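Long-range contacts in cucumber basic protein (Cucumis sativus, PDB 2CBP), which probably transfers electrons through a type 1 copper site, as expected of a plant blue copper protein of the phytocyanin family: residues Ala1-Gly6 with Ala26-Leu31; Val42-Gly47 with Ala56-Tyr61; Gly9-Asn14 with Met89-Asn94; Phe32-Ser37 with Gly64-Lys69. All coordinates share one frame; numbering follows the deposited sequence. Where two conformers were deposited one is given.

Contact 1: residues Ala1-Gly6 with Ala26-Leu31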
loop_
_atom_site.group_PDB
_atom_site.type_symbol
_atom_site.label_atom_id
_atom_site.label_comp_id
_atom_site.label_asym_id
_atom_site.label_seq_id
_atom_site.Cartn_x
_atom_site.Cartn_y
_atom_site.Cartn_z
ATOM N N ALA A 1 -4.969 11.207 11.347
ATOM C CA ALA A 1 -5.036 11.918 10.074
ATOM C C ALA A 1 -5.166 10.881 8.927
ATOM O O ALA A 1 -4.685 9.767 9.094
ATOM C CB ALA A 1 -3.838 12.795 9.781
ATOM N N VAL A 2 -5.781 11.364 7.876
ATOM C CA VAL A 2 -5.982 10.558 6.662
ATOM C C VAL A 2 -5.108 11.092 5.533
ATOM O O VAL A 2 -4.995 12.296 5.304
ATOM C CB VAL A 2 -7.467 10.584 6.242
ATOM C CG1 VAL A 2 -7.738 9.759 4.999
ATOM C CG2 VAL A 2 -8.357 10.226 7.403
ATOM N N TYR A 3 -4.502 10.161 4.828
ATOM C CA TYR A 3 -3.648 10.416 3.682
ATOM C C TYR A 3 -4.218 9.633 2.480
ATOM O O TYR A 3 -4.589 8.473 2.664
ATOM C CB TYR A 3 -2.192 9.968 3.889
ATOM C CG TYR A 3 -1.525 10.729 5.021
ATOM C CD1 TYR A 3 -1.771 10.400 6.349
ATOM C CD2 TYR A 3 -0.677 11.797 4.738
ATOM C CE1 TYR A 3 -1.187 11.098 7.396
ATOM C CE2 TYR A 3 -0.079 12.516 5.779
ATOM C CZ TYR A 3 -0.340 12.155 7.098
ATOM O OH TYR A 3 0.234 12.845 8.129
ATOM N N VAL A 4 -4.231 10.320 1.364
ATOM C CA VAL A 4 -4.705 9.696 0.115
ATOM C C VAL A 4 -3.428 9.271 -0.641
ATOM O O VAL A 4 -2.640 10.092 -1.132
ATOM C CB VAL A 4 -5.631 10.618 -0.681
ATOM C CG1 VAL A 4 -6.165 9.908 -1.933
ATOM C CG2 VAL A 4 -6.750 11.179 0.178
ATOM N N VAL A 5 -3.244 7.973 -0.659
ATOM C CA VAL A 5 -2.084 7.375 -1.346
ATOM C C VAL A 5 -2.034 7.764 -2.814
ATOM O O VAL A 5 -2.998 7.536 -3.577
ATOM C CB VAL A 5 -2.141 5.839 -1.172
ATOM C CG1 VAL A 5 -0.988 5.183 -1.941
ATOM C CG2 VAL A 5 -2.186 5.431 0.273
ATOM N N GLY A 6 -0.924 8.334 -3.228
ATOM C CA GLY A 6 -0.684 8.774 -4.599
ATOM C C GLY A 6 -1.355 10.091 -4.941
ATOM O O GLY A 6 -1.326 10.528 -6.129
ATOM N N ALA A 26 0.870 6.210 14.536
ATOM C CA ALA A 26 0.000 5.021 14.730
ATOM C C ALA A 26 -1.430 5.599 14.765
ATOM O O ALA A 26 -1.648 6.663 15.387
ATOM C CB ALA A 26 0.330 4.303 16.000
ATOM N N GLY A 27 -2.336 4.900 14.105
ATOM C CA GLY A 27 -3.726 5.331 14.071
ATOM C C GLY A 27 -4.084 6.133 12.839
ATOM O O GLY A 27 -5.293 6.289 12.562
ATOM N N ASP A 28 -3.088 6.624 12.139
ATOM C CA ASP A 28 -3.325 7.386 10.888
ATOM C C ASP A 28 -3.983 6.368 9.924
ATOM O O ASP A 28 -3.883 5.140 10.103
ATOM C CB ASP A 28 -2.082 8.014 10.329
ATOM C CG ASP A 28 -1.605 9.285 10.978
ATOM O OD1 ASP A 28 -2.348 9.803 11.879
ATOM O OD2 ASP A 28 -0.548 9.836 10.651
ATOM N N ILE A 29 -4.664 6.902 8.932
ATOM C CA ILE A 29 -5.361 6.136 7.915
ATOM C C ILE A 29 -4.818 6.430 6.513
ATOM O O ILE A 29 -4.610 7.573 6.118
ATOM C CB ILE A 29 -6.866 6.449 7.885
ATOM C CG1 ILE A 29 -7.461 6.046 9.221
ATOM C CG2 ILE A 29 -7.577 5.717 6.760
ATOM C CD1 ILE A 29 -8.837 6.642 9.516
ATOM N N LEU A 30 -4.615 5.327 5.781
ATOM C CA LEU A 30 -4.172 5.403 4.395
ATOM C C LEU A 30 -5.448 5.062 3.578
ATOM O O LEU A 30 -6.091 4.052 3.889
ATOM C CB LEU A 30 -3.072 4.453 4.002
ATOM C CG LEU A 30 -1.725 4.594 4.699
ATOM C CD1 LEU A 30 -0.709 3.760 3.971
ATOM C CD2 LEU A 30 -1.299 6.025 4.796
ATOM N N LEU A 31 -5.732 5.930 2.652
ATOM C CA LEU A 31 -6.905 5.765 1.762
ATOM C C LEU A 31 -6.405 5.447 0.351
ATOM O O LEU A 31 -5.690 6.235 -0.262
ATOM C CB LEU A 31 -7.754 7.011 1.799
ATOM C CG LEU A 31 -9.145 6.940 1.172
ATOM C CD1 LEU A 31 -10.027 7.924 1.898
ATOM C CD2 LEU A 31 -9.126 7.197 -0.311
HETATM O O HOH W 1 -5.599 6.526 -3.056
#
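Y3 meets D28 with the edge of its ring: CE1 lies 3.5 Å from D28 OD2, and the ring and carboxylate planes are turned 46° apart. I29 O also lies at this ring's edge, near its plane; CG of Y3 stands beside its own backbone N (chi1 -63°), which donates to I29 O. The carboxylate has the chain terminus over one face. A1 N forms a salt bridge to D28 OD1 at 3.0 Å from above the plane, while OD2 accepts from the backbone N of R25.

Residues 2-4 and 29-31 run parallel, laced by I29 N to A1 O, Y3 N to I29 O, L31 N to Y3 O and V5 N to L31 O. V2, V4, I29 and L31 share one face of the sheet; V2 CG2 lies alongside I29 CB at 4.1 Å. Beyond the pairing, V5 CG2 packs on L30 CB at 4.0 Å, and a water donates to both V5 O and L31 O.

Y3 also touches W18 and meets the F24 ring edge-to-face. V5 and L30 both reach I91 of strand 90-95 in the other sheet, and strand 65-69 continues this sheet beyond strand 29-33.

Contact 2: residues Val42-Gly47 with Ala56-Tyr61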
loop_
_atom_site.group_PDB
_atom_site.type_symbol
_atom_site.label_atom_id
_atom_site.label_comp_id
_atom_site.label_asym_id
_atom_site.label_seq_id
_atom_site.Cartn_x
_atom_site.Cartn_y
_atom_site.Cartn_z
ATOM N N VAL A 42 -2.577 -5.304 -0.949
ATOM C CA VAL A 42 -2.176 -6.489 -0.189
ATOM C C VAL A 42 -1.193 -6.056 0.909
ATOM O O VAL A 42 -0.211 -5.345 0.612
ATOM C CB VAL A 42 -1.595 -7.567 -1.145
ATOM C CG1 VAL A 42 -1.300 -8.901 -0.479
ATOM C CG2 VAL A 42 -2.432 -7.756 -2.406
ATOM N N VAL A 43 -1.491 -6.501 2.094
ATOM C CA VAL A 43 -0.684 -6.213 3.289
ATOM C C VAL A 43 0.317 -7.354 3.494
ATOM O O VAL A 43 -0.064 -8.481 3.853
ATOM C CB VAL A 43 -1.598 -6.030 4.520
ATOM C CG1 VAL A 43 -0.755 -5.557 5.712
ATOM C CG2 VAL A 43 -2.745 -5.101 4.240
ATOM N N VAL A 44 1.574 -6.991 3.267
ATOM C CA VAL A 44 2.676 -7.980 3.382
ATOM C C VAL A 44 3.716 -7.578 4.415
ATOM O O VAL A 44 3.576 -6.570 5.099
ATOM C CB VAL A 44 3.290 -8.149 1.959
ATOM C CG1 VAL A 44 2.291 -8.665 0.943
ATOM C CG2 VAL A 44 3.950 -6.870 1.465
ATOM N N ASN A 45 4.763 -8.398 4.452
ATOM C CA ASN A 45 5.908 -8.138 5.371
ATOM C C ASN A 45 7.020 -7.554 4.544
ATOM O O ASN A 45 6.952 -7.422 3.287
ATOM C CB ASN A 45 6.223 -9.427 6.143
ATOM C CG ASN A 45 6.615 -10.577 5.229
ATOM O OD1 ASN A 45 6.782 -10.438 4.015
ATOM N ND2 ASN A 45 6.798 -11.738 5.857
ATOM N N GLN A 46 8.124 -7.167 5.219
ATOM C CA GLN A 46 9.261 -6.553 4.503
ATOM C C GLN A 46 9.795 -7.418 3.377
ATOM O O GLN A 46 10.115 -6.941 2.267
ATOM C CB GLN A 46 10.343 -6.133 5.505
ATOM C CG GLN A 46 11.465 -5.368 4.783
ATOM C CD GLN A 46 12.469 -4.779 5.747
ATOM O OE1 GLN A 46 12.609 -5.247 6.885
ATOM N NE2 GLN A 46 13.186 -3.753 5.280
ATOM N N GLY A 47 9.872 -8.724 3.602
ATOM C CA GLY A 47 10.353 -9.702 2.637
ATOM C C GLY A 47 9.558 -9.745 1.347
ATOM O O GLY A 47 10.104 -9.767 0.215
ATOM N N ALA A 56 1.816 -16.256 2.655
ATOM C CA ALA A 56 0.590 -16.999 2.922
ATOM C C ALA A 56 -0.237 -16.232 3.975
ATOM O O ALA A 56 0.319 -15.824 5.012
ATOM C CB ALA A 56 0.878 -18.394 3.476
ATOM N N GLY A 57 -1.512 -16.074 3.694
ATOM C CA GLY A 57 -2.424 -15.413 4.626
ATOM C C GLY A 57 -2.479 -13.908 4.608
ATOM O O GLY A 57 -3.210 -13.307 5.441
ATOM N N ALA A 58 -1.750 -13.328 3.696
ATOM C CA ALA A 58 -1.730 -11.856 3.550
ATOM C C ALA A 58 -3.162 -11.378 3.276
ATOM O O ALA A 58 -3.891 -11.992 2.478
ATOM C CB ALA A 58 -0.772 -11.532 2.415
ATOM N N LYS A 59 -3.548 -10.287 3.905
ATOM C CA LYS A 59 -4.876 -9.670 3.741
ATOM C C LYS A 59 -4.906 -8.901 2.403
ATOM O O LYS A 59 -4.005 -8.143 2.108
ATOM C CB LYS A 59 -5.218 -8.662 4.810
ATOM C CG LYS A 59 -6.645 -8.257 5.039
ATOM C CD LYS A 59 -7.568 -8.094 3.859
ATOM C CE LYS A 59 -8.886 -7.398 4.192
ATOM N NZ LYS A 59 -9.960 -7.595 3.187
ATOM N N VAL A 60 -5.982 -9.152 1.678
ATOM C CA VAL A 60 -6.235 -8.518 0.387
ATOM C C VAL A 60 -7.483 -7.646 0.444
ATOM O O VAL A 60 -8.527 -8.150 0.914
ATOM C CB VAL A 60 -6.338 -9.593 -0.713
ATOM C CG1 VAL A 60 -6.597 -8.966 -2.079
ATOM C CG2 VAL A 60 -5.121 -10.495 -0.730
ATOM N N TYR A 61 -7.331 -6.439 -0.017
ATOM C CA TYR A 61 -8.423 -5.434 -0.070
ATOM C C TYR A 61 -8.790 -5.240 -1.529
ATOM O O TYR A 61 -7.856 -5.214 -2.354
ATOM C CB TYR A 61 -7.987 -4.114 0.567
ATOM C CG TYR A 61 -7.788 -4.210 2.064
ATOM C CD1 TYR A 61 -6.579 -4.663 2.591
ATOM C CD2 TYR A 61 -8.815 -3.860 2.940
ATOM C CE1 TYR A 61 -6.397 -4.762 3.959
ATOM C CE2 TYR A 61 -8.642 -3.948 4.315
ATOM C CZ TYR A 61 -7.427 -4.404 4.825
ATOM O OH TYR A 61 -7.221 -4.518 6.176
HETATM O O HOH W 2 -1.618 -9.436 6.228
#
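V42 and V60 stand side by side, pointing the same way, as a non-hydrogen-bonded pair of antiparallel strands in the four-stranded sheet of the cupredoxin fold of this phytocyanin, where strand 59-61 is an edge strand. CG1 of V42 touches V60 CG2 at 4.1 Å. The same methyl, anti to its backbone N (chi1 -173°), also reaches A58 CB at 3.9 Å, so one methyl touches both A58 and V60. A58 CB in turn sits 3.4 Å from V43 O.

On the face that carries V43, its side chain meets that of Y61 at a slant. The V43 branch beside the backbone N, CG2, approaches the edge of the Y61 ring near its plane, 3.7 Å from CE1. A face of that ring is taken by K59, whose CE lies over the centre, 3.3 Å above the plane. The lysine chain thus lies over the ring two residues on, its end leading away from V43, and NZ donates to V60 O from above the carbonyl plane.

V43 N donates to K59 O in a nearly straight bond (N-H...O 171°). Y61 packs against D66 and I68 of strand 65-69, and V42 lies near the copper ligand C79. Past the strand, N45 takes the N-cap position of helix 46-51, its OD1 accepting from G48 N. One water links the two backbones, donating to V43 O at 3.0 Å and accepting from K59 N at 3.1 Å.

Contact 3: residues Gly9-Asn14 with Met89-Asn94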
loop_
_atom_site.group_PDB
_atom_site.type_symbol
_atom_site.label_atom_id
_atom_site.label_comp_id
_atom_site.label_asym_id
_atom_site.label_seq_id
_atom_site.Cartn_x
_atom_site.Cartn_y
_atom_site.Cartn_z
ATOM N N GLY A 9 -3.650 11.073 -8.281
ATOM C CA GLY A 9 -3.472 9.906 -9.165
ATOM C C GLY A 9 -3.941 8.587 -8.563
ATOM O O GLY A 9 -4.134 7.590 -9.300
ATOM N N GLY A 10 -4.141 8.566 -7.250
ATOM C CA GLY A 10 -4.573 7.418 -6.504
ATOM C C GLY A 10 -3.471 6.340 -6.481
ATOM O O GLY A 10 -2.322 6.637 -6.771
ATOM N N TRP A 11 -3.910 5.168 -6.128
ATOM C CA TRP A 11 -3.083 3.935 -5.999
ATOM C C TRP A 11 -2.819 3.463 -7.428
ATOM O O TRP A 11 -3.741 3.024 -8.101
ATOM C CB TRP A 11 -3.769 2.940 -5.107
ATOM C CG TRP A 11 -3.219 1.594 -4.855
ATOM C CD1 TRP A 11 -3.865 0.412 -4.995
ATOM C CD2 TRP A 11 -1.905 1.269 -4.371
ATOM N NE1 TRP A 11 -3.062 -0.664 -4.621
ATOM C CE2 TRP A 11 -1.846 -0.138 -4.237
ATOM C CE3 TRP A 11 -0.803 2.038 -4.025
ATOM C CZ2 TRP A 11 -0.711 -0.794 -3.791
ATOM C CZ3 TRP A 11 0.336 1.378 -3.567
ATOM C CH2 TRP A 11 0.380 -0.004 -3.465
ATOM N N THR A 12 -1.564 3.618 -7.813
ATOM C CA THR A 12 -1.160 3.257 -9.189
ATOM C C THR A 12 0.291 2.860 -9.274
ATOM O O THR A 12 0.972 2.701 -8.237
ATOM C CB THR A 12 -1.537 4.485 -10.040
ATOM O OG1 THR A 12 -1.405 4.061 -11.376
ATOM C CG2 THR A 12 -0.675 5.705 -9.733
ATOM N N PHE A 13 0.776 2.691 -10.491
ATOM C CA PHE A 13 2.147 2.298 -10.809
ATOM C C PHE A 13 3.191 3.342 -10.421
ATOM O O PHE A 13 2.883 4.534 -10.299
ATOM C CB PHE A 13 2.273 1.973 -12.310
ATOM C CG PHE A 13 1.350 0.902 -12.812
ATOM C CD1 PHE A 13 1.668 -0.440 -12.643
ATOM C CD2 PHE A 13 0.165 1.247 -13.471
ATOM C CE1 PHE A 13 0.819 -1.440 -13.114
ATOM C CE2 PHE A 13 -0.699 0.260 -13.951
ATOM C CZ PHE A 13 -0.358 -1.090 -13.761
ATOM N N ASN A 14 4.409 2.849 -10.262
ATOM C CA ASN A 14 5.558 3.711 -9.904
ATOM C C ASN A 14 5.112 4.743 -8.856
ATOM O O ASN A 14 5.077 5.957 -9.149
ATOM C CB ASN A 14 6.144 4.380 -11.147
ATOM C CG ASN A 14 6.947 3.524 -12.090
ATOM O OD1 ASN A 14 6.516 3.189 -13.215
ATOM N ND2 ASN A 14 8.159 3.160 -11.658
ATOM N N MET A 89 4.335 -0.658 -7.880
ATOM C CA MET A 89 3.009 -0.523 -7.233
ATOM C C MET A 89 3.119 -1.190 -5.850
ATOM O O MET A 89 2.686 -2.290 -5.572
ATOM C CB MET A 89 1.894 -1.049 -8.115
ATOM C CG MET A 89 0.551 -0.698 -7.552
ATOM S SD MET A 89 -0.744 -0.739 -8.823
ATOM C CE MET A 89 -2.104 -0.166 -7.729
ATOM N N LYS A 90 3.831 -0.431 -4.999
ATOM C CA LYS A 90 4.117 -0.832 -3.618
ATOM C C LYS A 90 4.587 0.372 -2.807
ATOM O O LYS A 90 5.157 1.318 -3.373
ATOM C CB LYS A 90 5.256 -1.893 -3.599
ATOM C CG LYS A 90 6.517 -1.326 -4.198
ATOM C CD LYS A 90 7.820 -1.945 -3.892
ATOM C CE LYS A 90 8.020 -3.368 -4.244
ATOM N NZ LYS A 90 9.476 -3.739 -4.099
ATOM N N ILE A 91 4.305 0.316 -1.501
ATOM C CA ILE A 91 4.719 1.384 -0.591
ATOM C C ILE A 91 5.096 0.774 0.755
ATOM O O ILE A 91 4.570 -0.237 1.229
ATOM C CB ILE A 91 3.736 2.519 -0.351
ATOM C CG1 ILE A 91 2.416 1.963 0.139
ATOM C CG2 ILE A 91 3.568 3.392 -1.588
ATOM C CD1 ILE A 91 1.340 2.947 0.613
ATOM N N ALA A 92 6.043 1.496 1.368
ATOM C CA ALA A 92 6.508 1.110 2.714
ATOM C C ALA A 92 6.338 2.391 3.583
ATOM O O ALA A 92 6.741 3.457 3.157
ATOM C CB ALA A 92 7.903 0.574 2.726
ATOM N N VAL A 93 5.755 2.163 4.765
ATOM C CA VAL A 93 5.555 3.286 5.702
ATOM C C VAL A 93 5.967 2.857 7.115
ATOM O O VAL A 93 5.977 1.663 7.456
ATOM C CB VAL A 93 4.107 3.796 5.629
ATOM C CG1 VAL A 93 3.609 4.032 4.208
ATOM C CG2 VAL A 93 3.133 2.896 6.368
ATOM N N ASN A 94 6.273 3.869 7.903
ATOM C CA ASN A 94 6.637 3.664 9.324
ATOM C C ASN A 94 5.741 4.619 10.148
ATOM O O ASN A 94 5.778 5.818 9.855
ATOM C CB ASN A 94 8.105 3.886 9.632
ATOM C CG ASN A 94 8.381 3.518 11.109
ATOM O OD1 ASN A 94 8.140 2.387 11.517
ATOM N ND2 ASN A 94 8.905 4.483 11.853
#
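M89, a ligand of the type 1 copper, runs its side chain past T12 O to the indole of W11, with which it makes a Met-aromatic contact at the metal site of this phytocyanin. From CB, 3.9 Å from T12 O, the chain leaves with CG anti to the backbone N (chi1 -170°) and stays extended. CG lies 3.5 Å from T12 O and 4.0 Å from W11 CZ2. T12 O is buried here with no polar partner in the model. SD passes T12 C at 3.8 Å and lies oblique to the five-membered ring of W11; the copper lies about 3 Å from the nearest atom of this side chain. The tip, M89 CE, rests over the face of that ring in a tight CH-pi contact, 10° off the normal through its centroid and 3.3 Å from W11 NE1.

The indole is held by a bond from NE1 to N40 O and meets F32 and Y34 edge-to-face. An alanine in place of W11 would probably leave the methionine methyl without its aromatic floor and N40 O without its indole donor. Further along strand 90-95, the six-membered ring meets I91, with W11 CZ3 4.3 Å from I91 CG1.

Contact 4: residues Phe32-Ser37 with Gly64-Lys69. Residue 37 of segment 32-37 comes from a tag, linker or insertion.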
loop_
_atom_site.group_PDB
_atom_site.type_symbol
_atom_site.label_atom_id
_atom_site.label_comp_id
_atom_site.label_asym_id
_atom_site.label_seq_id
_atom_site.Cartn_x
_atom_site.Cartn_y
_atom_site.Cartn_z
ATOM N N PHE A 32 -6.826 4.283 -0.123
ATOM C CA PHE A 32 -6.453 3.742 -1.424
ATOM C C PHE A 32 -7.621 3.767 -2.411
ATOM O O PHE A 32 -8.603 3.053 -2.184
ATOM C CB PHE A 32 -5.981 2.274 -1.268
ATOM C CG PHE A 32 -4.736 2.032 -0.462
ATOM C CD1 PHE A 32 -4.775 1.969 0.920
ATOM C CD2 PHE A 32 -3.507 1.845 -1.116
ATOM C CE1 PHE A 32 -3.618 1.753 1.670
ATOM C CE2 PHE A 32 -2.336 1.611 -0.388
ATOM C CZ PHE A 32 -2.411 1.561 1.009
ATOM N N ASN A 33 -7.418 4.551 -3.457
ATOM C CA ASN A 33 -8.407 4.690 -4.530
ATOM C C ASN A 33 -7.907 4.023 -5.820
ATOM O O ASN A 33 -6.817 4.415 -6.296
ATOM C CB ASN A 33 -8.699 6.154 -4.856
ATOM C CG ASN A 33 -9.399 6.936 -3.767
ATOM O OD1 ASN A 33 -10.379 6.476 -3.173
ATOM N ND2 ASN A 33 -8.889 8.129 -3.556
ATOM N N TYR A 34 -8.738 3.142 -6.348
ATOM C CA TYR A 34 -8.391 2.451 -7.603
ATOM C C TYR A 34 -9.562 1.659 -8.152
ATOM O O TYR A 34 -10.599 1.464 -7.480
ATOM C CB TYR A 34 -7.192 1.458 -7.303
ATOM C CG TYR A 34 -7.631 0.503 -6.238
ATOM C CD1 TYR A 34 -7.579 0.833 -4.872
ATOM C CD2 TYR A 34 -8.142 -0.771 -6.574
ATOM C CE1 TYR A 34 -8.020 -0.023 -3.910
ATOM C CE2 TYR A 34 -8.586 -1.635 -5.597
ATOM C CZ TYR A 34 -8.526 -1.274 -4.253
ATOM O OH TYR A 34 -9.002 -2.190 -3.351
ATOM N N ASN A 35 -9.349 1.166 -9.363
ATOM C CA ASN A 35 -10.315 0.301 -10.075
ATOM C C ASN A 35 -10.031 -1.141 -9.677
ATOM O O ASN A 35 -9.024 -1.654 -10.173
ATOM C CB ASN A 35 -10.098 0.479 -11.580
ATOM C CG ASN A 35 -11.111 -0.346 -12.381
ATOM O OD1 ASN A 35 -11.676 -1.332 -11.889
ATOM N ND2 ASN A 35 -11.342 0.087 -13.617
ATOM N N PRO A 36 -10.857 -1.751 -8.873
ATOM C CA PRO A 36 -10.664 -3.120 -8.390
ATOM C C PRO A 36 -10.638 -4.205 -9.419
ATOM O O PRO A 36 -10.235 -5.347 -9.053
ATOM C CB PRO A 36 -11.735 -3.345 -7.308
ATOM C CG PRO A 36 -12.818 -2.349 -7.676
ATOM C CD PRO A 36 -12.067 -1.158 -8.252
ATOM N N SER A 37 -11.046 -3.898 -10.624
ATOM C CA SER A 37 -10.986 -4.886 -11.720
ATOM C C SER A 37 -9.526 -4.984 -12.213
ATOM O O SER A 37 -9.170 -5.989 -12.842
ATOM C CB SER A 37 -11.921 -4.538 -12.861
ATOM O OG SER A 37 -11.427 -3.504 -13.673
ATOM N N GLY A 64 -11.856 -0.687 -3.748
ATOM C CA GLY A 64 -11.702 0.427 -4.706
ATOM C C GLY A 64 -11.523 1.774 -3.983
ATOM O O GLY A 64 -11.123 2.782 -4.554
ATOM N N ARG A 65 -11.843 1.720 -2.695
ATOM C CA ARG A 65 -11.718 2.855 -1.767
ATOM C C ARG A 65 -11.454 2.352 -0.352
ATOM O O ARG A 65 -12.323 2.544 0.516
ATOM C CB ARG A 65 -12.983 3.747 -1.733
ATOM C CG ARG A 65 -12.727 5.123 -1.149
ATOM C CD ARG A 65 -13.900 5.904 -0.775
ATOM N NE ARG A 65 -14.641 6.627 -1.735
ATOM C CZ ARG A 65 -14.269 7.239 -2.849
ATOM N NH1 ARG A 65 -13.006 7.212 -3.248
ATOM N NH2 ARG A 65 -15.175 7.890 -3.596
ATOM N N ASP A 66 -10.316 1.720 -0.140
ATOM C CA ASP A 66 -9.972 1.156 1.159
ATOM C C ASP A 66 -9.349 2.193 2.096
ATOM O O ASP A 66 -8.534 2.996 1.685
ATOM C CB ASP A 66 -9.019 -0.038 1.045
ATOM C CG ASP A 66 -9.439 -0.993 -0.058
ATOM O OD1 ASP A 66 -10.602 -1.494 0.131
ATOM O OD2 ASP A 66 -8.694 -1.221 -0.983
ATOM N N GLN A 67 -9.795 2.091 3.350
ATOM C CA GLN A 67 -9.315 2.954 4.445
ATOM C C GLN A 67 -8.584 2.031 5.428
ATOM O O GLN A 67 -9.249 1.272 6.135
ATOM C CB GLN A 67 -10.438 3.710 5.124
ATOM C CG GLN A 67 -11.026 4.808 4.267
ATOM C CD GLN A 67 -11.775 5.872 5.038
ATOM O OE1 GLN A 67 -11.203 6.651 5.810
ATOM N NE2 GLN A 67 -13.083 5.912 4.796
ATOM N N ILE A 68 -7.272 2.091 5.400
ATOM C CA ILE A 68 -6.422 1.253 6.265
ATOM C C ILE A 68 -5.726 2.045 7.354
ATOM O O ILE A 68 -4.964 2.980 7.176
ATOM C CB ILE A 68 -5.431 0.430 5.418
ATOM C CG1 ILE A 68 -6.261 -0.349 4.403
ATOM C CG2 ILE A 68 -4.648 -0.490 6.317
ATOM C CD1 ILE A 68 -5.535 -1.109 3.319
ATOM N N LYS A 69 -6.055 1.638 8.590
ATOM C CA LYS A 69 -5.535 2.277 9.804
ATOM C C LYS A 69 -4.166 1.644 10.076
ATOM O O LYS A 69 -4.016 0.420 10.055
ATOM C CB LYS A 69 -6.451 2.121 10.990
ATOM C CG LYS A 69 -6.348 3.147 12.110
ATOM C CD LYS A 69 -7.210 2.718 13.303
ATOM C CE LYS A 69 -7.218 3.769 14.395
ATOM N NZ LYS A 69 -5.839 4.149 14.784
HETATM O O HOH W 3 -12.353 5.532 -5.096
#
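The side chains of Y34 and D66 cross at about a right angle just beyond the end of strand 29-33, which pairs antiparallel with strand 65-69 in the three-stranded sheet of the cupredoxin fold of this phytocyanin. The hydroxyl OH of Y34 donates to D66 OD2 at 2.6 Å, meeting its syn lone pair, and OD2 lies in the plane of the ring at its edge. G64 covers a ring face: its CA is 3.8 Å from the centroid of the Y34 ring in a CH-pi contact, and its N gives OH a weak bond. Y34 reaches this place with CG in the crowded position between backbone N and carbonyl carbon (chi1 58°). A phenylalanine at Y34 would keep the ring over G64 but would probably leave D66 OD2 without its hydroxyl donor and G64 N without its weak acceptor.

The backbone sets these groups in place. F32 N donates to D66 O at 2.8 Å, D66 N returns a more bent bond to F32 O, and Y34 N donates to G64 O. G64 CA also packs on P36 CD. On the opposite face of the sheet, N33 and R65 lie side by side, their amide and guanidinium planes 82° apart, with a weak bond from R65 NH1 to N33 OD1.

In the second shell, S63 OG bonds to D66 OD1, V41 touches F32, Y34 and D66, and Y34 touches the copper ligand H39. Farther along the strand pair, the F32 ring packs on I68, with F32 CE1 3.8 Å from I68 CD1.

From the N terminus, contact 1 closes the first loop, pairing the opening strand with strand 29-33. Contact 3 opens inside that loop at residues 9-14 and closes only at 89-94, so the two cross. Contact 4 starts after contact 1 has closed, using the same strand 29-33, and lies within the loop of contact 3; contact 2 is nested in turn inside contact 4. Contacts 1 and 4 build the three-stranded sheet and meet through the bond from I68 N to L30 O. Contact 2 joins two strands of the four-stranded sheet, touching contact 4 through Y61. Contact 3 ties residues 9-14 to the other edge of that sheet, beside the copper.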